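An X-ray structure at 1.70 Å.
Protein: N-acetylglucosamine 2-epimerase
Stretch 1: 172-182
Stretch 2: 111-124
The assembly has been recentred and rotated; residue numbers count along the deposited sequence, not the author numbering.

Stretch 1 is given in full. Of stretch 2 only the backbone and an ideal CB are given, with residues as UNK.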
# COMPACT_ATOMS: atom_id res chain seq x y z
N GLN A 172 -6.87 -9.35 -6.79
CA GLN A 172 -5.66 -9.66 -6.02
C GLN A 172 -5.34 -8.49 -5.06
O GLN A 172 -4.76 -8.74 -3.98
CB GLN A 172 -4.45 -10.03 -6.92
CG GLN A 172 -3.69 -8.84 -7.52
CD GLN A 172 -2.70 -8.24 -6.53
OE1 GLN A 172 -2.09 -9.00 -5.77
NE2 GLN A 172 -2.51 -6.92 -6.55
N ASN A 173 -5.69 -7.25 -5.46
CA ASN A 173 -5.19 -6.05 -4.76
C ASN A 173 -5.67 -5.94 -3.32
O ASN A 173 -4.86 -5.70 -2.40
CB ASN A 173 -5.60 -4.80 -5.56
CG ASN A 173 -4.71 -3.60 -5.33
OD1 ASN A 173 -3.80 -3.63 -4.53
ND2 ASN A 173 -4.94 -2.56 -6.08
N ALA A 174 -6.96 -6.18 -3.08
CA ALA A 174 -7.46 -6.17 -1.70
C ALA A 174 -6.80 -7.30 -0.85
O ALA A 174 -6.51 -7.09 0.32
CB ALA A 174 -9.00 -6.24 -1.65
N ASN A 175 -6.55 -8.46 -1.45
CA ASN A 175 -5.91 -9.58 -0.77
C ASN A 175 -4.46 -9.29 -0.45
O ASN A 175 -3.93 -9.69 0.59
CB ASN A 175 -6.12 -10.84 -1.60
CG ASN A 175 -7.52 -11.39 -1.41
OD1 ASN A 175 -7.80 -11.99 -0.38
ND2 ASN A 175 -8.43 -11.14 -2.39
N MET A 176 -3.78 -8.59 -1.36
CA MET A 176 -2.39 -8.14 -1.16
C MET A 176 -2.29 -7.16 0.02
O MET A 176 -1.45 -7.35 0.93
CB MET A 176 -1.87 -7.47 -2.44
CG MET A 176 -0.38 -7.14 -2.44
SD MET A 176 0.15 -6.05 -3.88
CE MET A 176 -0.82 -4.66 -3.41
N HIS A 177 -3.17 -6.15 0.04
CA HIS A 177 -3.20 -5.23 1.16
C HIS A 177 -3.66 -5.90 2.43
O HIS A 177 -3.23 -5.49 3.51
CB HIS A 177 -3.95 -3.96 0.84
CG HIS A 177 -3.22 -3.12 -0.16
ND1 HIS A 177 -2.03 -2.50 0.15
CD2 HIS A 177 -3.47 -2.85 -1.47
CE1 HIS A 177 -1.59 -1.86 -0.93
NE2 HIS A 177 -2.45 -2.05 -1.91
N MET A 178 -4.55 -6.88 2.33
CA MET A 178 -4.96 -7.63 3.51
C MET A 178 -3.79 -8.47 4.07
O MET A 178 -3.66 -8.58 5.27
CB MET A 178 -6.21 -8.50 3.25
CG MET A 178 -6.90 -8.99 4.55
SD MET A 178 -7.54 -7.69 5.63
CE MET A 178 -8.93 -7.23 4.59
N CYS A 179 -2.94 -9.03 3.22
CA CYS A 179 -1.75 -9.76 3.69
C CYS A 179 -0.86 -8.79 4.48
O CYS A 179 -0.43 -9.10 5.61
CB CYS A 179 -1.00 -10.42 2.52
SG CYS A 179 0.57 -11.16 2.90
N GLU A 180 -0.63 -7.60 3.92
CA GLU A 180 0.10 -6.53 4.59
C GLU A 180 -0.51 -6.16 5.95
O GLU A 180 0.25 -6.02 6.95
CB GLU A 180 0.11 -5.30 3.66
CG GLU A 180 0.65 -4.03 4.25
CD GLU A 180 0.28 -2.79 3.37
OE1 GLU A 180 -0.56 -2.94 2.43
OE2 GLU A 180 0.79 -1.67 3.61
N ALA A 181 -1.85 -6.00 6.00
CA ALA A 181 -2.55 -5.64 7.23
C ALA A 181 -2.46 -6.75 8.25
O ALA A 181 -2.32 -6.46 9.44
CB ALA A 181 -4.05 -5.28 6.98
N MET A 182 -2.51 -8.01 7.78
CA MET A 182 -2.43 -9.14 8.69
C MET A 182 -1.04 -9.28 9.31
O MET A 182 -0.93 -9.60 10.50
CB MET A 182 -2.90 -10.44 8.04
CG MET A 182 -4.40 -10.49 7.79
SD MET A 182 -5.49 -10.41 9.28
CE MET A 182 -7.10 -10.33 8.40
N UNK A 111 -15.92 -2.07 0.57
CA UNK A 111 -14.76 -2.55 -0.17
C UNK A 111 -13.82 -3.29 0.74
O UNK A 111 -13.39 -2.77 1.73
CB UNK A 111 -14.03 -1.39 -0.85
N UNK A 112 -13.47 -4.51 0.37
CA UNK A 112 -12.44 -5.26 1.10
C UNK A 112 -11.13 -4.46 1.14
O UNK A 112 -10.41 -4.52 2.14
CB UNK A 112 -12.21 -6.63 0.45
N UNK A 113 -10.82 -3.75 0.05
CA UNK A 113 -9.63 -2.91 0.01
C UNK A 113 -9.63 -1.92 1.18
O UNK A 113 -8.61 -1.72 1.86
CB UNK A 113 -9.55 -2.16 -1.32
N UNK A 114 -10.79 -1.32 1.43
CA UNK A 114 -11.06 -0.44 2.58
C UNK A 114 -10.80 -1.09 3.92
O UNK A 114 -10.06 -0.55 4.76
CB UNK A 114 -12.51 0.04 2.54
N UNK A 115 -11.36 -2.28 4.12
CA UNK A 115 -11.13 -3.00 5.36
C UNK A 115 -9.66 -3.41 5.62
O UNK A 115 -9.27 -3.52 6.78
CB UNK A 115 -12.01 -4.25 5.36
N UNK A 116 -8.87 -3.68 4.56
CA UNK A 116 -7.44 -3.95 4.73
C UNK A 116 -6.80 -2.72 5.39
O UNK A 116 -6.07 -2.84 6.40
CB UNK A 116 -6.77 -4.27 3.39
N UNK A 117 -7.12 -1.55 4.84
CA UNK A 117 -6.61 -0.29 5.38
C UNK A 117 -7.10 0.06 6.77
O UNK A 117 -6.34 0.51 7.60
CB UNK A 117 -6.98 0.85 4.43
N UNK A 118 -8.34 -0.26 7.05
CA UNK A 118 -8.85 -0.14 8.42
C UNK A 118 -8.09 -1.05 9.38
O UNK A 118 -7.67 -0.59 10.47
CB UNK A 118 -10.34 -0.47 8.46
N UNK A 119 -7.88 -2.33 9.00
CA UNK A 119 -7.09 -3.30 9.82
C UNK A 119 -5.67 -2.77 10.07
O UNK A 119 -5.15 -2.80 11.20
CB UNK A 119 -7.02 -4.66 9.12
N UNK A 120 -5.05 -2.22 9.03
CA UNK A 120 -3.74 -1.63 9.16
C UNK A 120 -3.76 -0.43 10.12
O UNK A 120 -2.86 -0.35 11.00
CB UNK A 120 -3.22 -1.21 7.78
N UNK A 121 -4.75 0.46 10.00
CA UNK A 121 -4.83 1.63 10.89
C UNK A 121 -5.00 1.16 12.36
O UNK A 121 -4.38 1.71 13.30
CB UNK A 121 -5.99 2.54 10.48
N UNK A 122 -5.86 0.18 12.58
CA UNK A 122 -6.06 -0.30 13.97
C UNK A 122 -4.80 -0.98 14.51
O UNK A 122 -4.49 -0.83 15.71
CB UNK A 122 -7.24 -1.27 14.03
N UNK A 123 -4.07 -1.72 13.66
CA UNK A 123 -2.82 -2.38 14.09
C UNK A 123 -1.79 -1.32 14.48
O UNK A 123 -1.10 -1.44 15.51
CB UNK A 123 -2.27 -3.28 12.98
N UNK A 124 -1.72 -0.26 13.68
CA UNK A 124 -0.89 0.90 14.04
C UNK A 124 -1.30 1.52 15.38
O UNK A 124 -0.41 1.85 16.20
CB UNK A 124 -0.97 1.96 12.94

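The two helices run nearly parallel, their N-to-C directions 12° apart and their axes approaching to 8.3 Å, close enough that small residues are expected along the seam.

Position 111, with phi/psi of -97/126, lies just before the helix and has nothing of stretch 1 within 5.5 Å of its ideal CB, so many residues would suit; it is His 111, at the N-cap position.

At 112 the ideal CB points toward stretch 1, 3.9 Å from Ala 174 CB. A small or medium apolar side chain fits. Cys 112 SG lies 3.9 Å from Met 178 CE.

Position 113 points sideways, its ideal CB 4.1 Å from Ala 174 CB, while the His 177 imidazole and Asn 173 lie further out. A long or aromatic side chain could reach them. Tyr 113, with chi1 t, brings CE1 3.5 Å from His 177 CD2; the rings are oblique, with planes at 64°. Asn 173 ND2 lies at the ring edge, 3.7 Å from Tyr 113 CE1. One water bridges the pair, 2.8 Å from Tyr 113 OH and 3.1 Å from His 177 NE2.

Position 114 faces away, and an ideal CB would sit 3.0 Å from the carbonyl O of 111, which favours glycine; it is Gly 114. At 115, sideways, with its ideal CB 4.4 Å from Met 178 CE, an apolar residue is reasonable: Leu 115 makes a marginal contact.

Position 116 points toward stretch 1, its ideal CB 3.6 Å from Met 178 N and His 177 C. Alanine or glycine suits this tight spot; it is Ala 116.

Position 117 points sideways, with nothing of stretch 1 within 5.5 Å of its ideal CB, but a long side chain could swing to His 177. Phe 117, with chi1 m, puts CZ over one face of that ring, 3.4 Å from His 177 ND1, which itself donates to Glu 180 OE1 at 2.7 Å.

At 118 stretch 1 is again beyond 5.5 Å of the ideal CB and imposes no choice; it is Val 118.

At 119 the ideal CB lies 3.7 Å from Ala 181 CB, inviting a flexible apolar chain. Met 119, bent at chi2 (p), brings CE 4.1 Å from Met 182 CE. Position 120, its ideal CB 4.2 Å from Ala 181 CB, suits an aliphatic, though nearby Glu 180 could favour a basic chain. Leu 120 CD2 makes a van der Waals contact with Glu 180 OE2 at 4.0 Å.

At 121 and 122 stretch 1 is beyond 5.5 Å and sets no preference; they are Ala 121 and Tyr 122. Position 123 points toward stretch 1, its ideal CB 4.8 Å from Ala 181 O; small or polar residues suit, and larger ones are not excluded. Ser 123 OG donates to Met 119 O at 2.9 Å. Position 124, likewise beyond 5.5 Å, is unconstrained: Cys 124.

Stretch 2 111-124: HCYGLAFVMLAYSC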
# COMPACT_ATOMS: atom_id res chain seq x y z
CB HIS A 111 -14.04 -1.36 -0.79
CG HIS A 111 -14.68 -0.87 -2.03
ND1 HIS A 111 -14.60 -1.55 -3.23
CD2 HIS A 111 -15.42 0.24 -2.27
CE1 HIS A 111 -15.26 -0.87 -4.16
NE2 HIS A 111 -15.76 0.22 -3.60
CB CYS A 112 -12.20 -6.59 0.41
SG CYS A 112 -11.22 -7.65 1.50
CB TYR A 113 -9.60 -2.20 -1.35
CG TYR A 113 -8.33 -1.45 -1.66
CD1 TYR A 113 -7.39 -1.95 -2.58
CD2 TYR A 113 -8.06 -0.22 -1.01
CE1 TYR A 113 -6.25 -1.26 -2.86
CE2 TYR A 113 -6.92 0.45 -1.28
CZ TYR A 113 -6.02 -0.06 -2.20
OH TYR A 113 -4.86 0.62 -2.50
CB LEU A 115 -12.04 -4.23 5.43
CG LEU A 115 -13.51 -3.81 5.48
CD1 LEU A 115 -14.36 -5.04 5.24
CD2 LEU A 115 -13.77 -3.18 6.84
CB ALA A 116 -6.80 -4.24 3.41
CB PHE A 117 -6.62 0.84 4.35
CG PHE A 117 -5.49 0.71 3.39
CD1 PHE A 117 -4.19 1.14 3.76
CD2 PHE A 117 -5.61 0.01 2.18
CE1 PHE A 117 -3.12 0.92 2.94
CE2 PHE A 117 -4.49 -0.19 1.35
CZ PHE A 117 -3.25 0.25 1.73
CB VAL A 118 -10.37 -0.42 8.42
CG1 VAL A 118 -10.89 -0.63 9.89
CG2 VAL A 118 -11.18 0.75 7.70
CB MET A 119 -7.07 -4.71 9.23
CG MET A 119 -6.32 -5.71 10.08
SD MET A 119 -7.09 -6.06 11.77
CE MET A 119 -8.04 -7.56 11.32
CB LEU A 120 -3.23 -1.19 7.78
CG LEU A 120 -1.82 -0.58 7.80
CD1 LEU A 120 -0.75 -1.63 8.20
CD2 LEU A 120 -1.46 0.04 6.43
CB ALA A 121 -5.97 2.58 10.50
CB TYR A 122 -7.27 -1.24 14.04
CG TYR A 122 -8.63 -0.60 13.80
CD1 TYR A 122 -8.87 0.77 14.02
CD2 TYR A 122 -9.72 -1.38 13.40
CE1 TYR A 122 -10.11 1.34 13.77
CE2 TYR A 122 -10.99 -0.81 13.22
CZ TYR A 122 -11.18 0.55 13.42
OH TYR A 122 -12.41 1.12 13.21
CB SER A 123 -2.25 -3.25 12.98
OG SER A 123 -3.19 -4.24 12.69
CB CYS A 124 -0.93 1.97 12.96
SG CYS A 124 -0.05 1.50 11.48
O HOH W 1 -2.95 -0.20 -4.37
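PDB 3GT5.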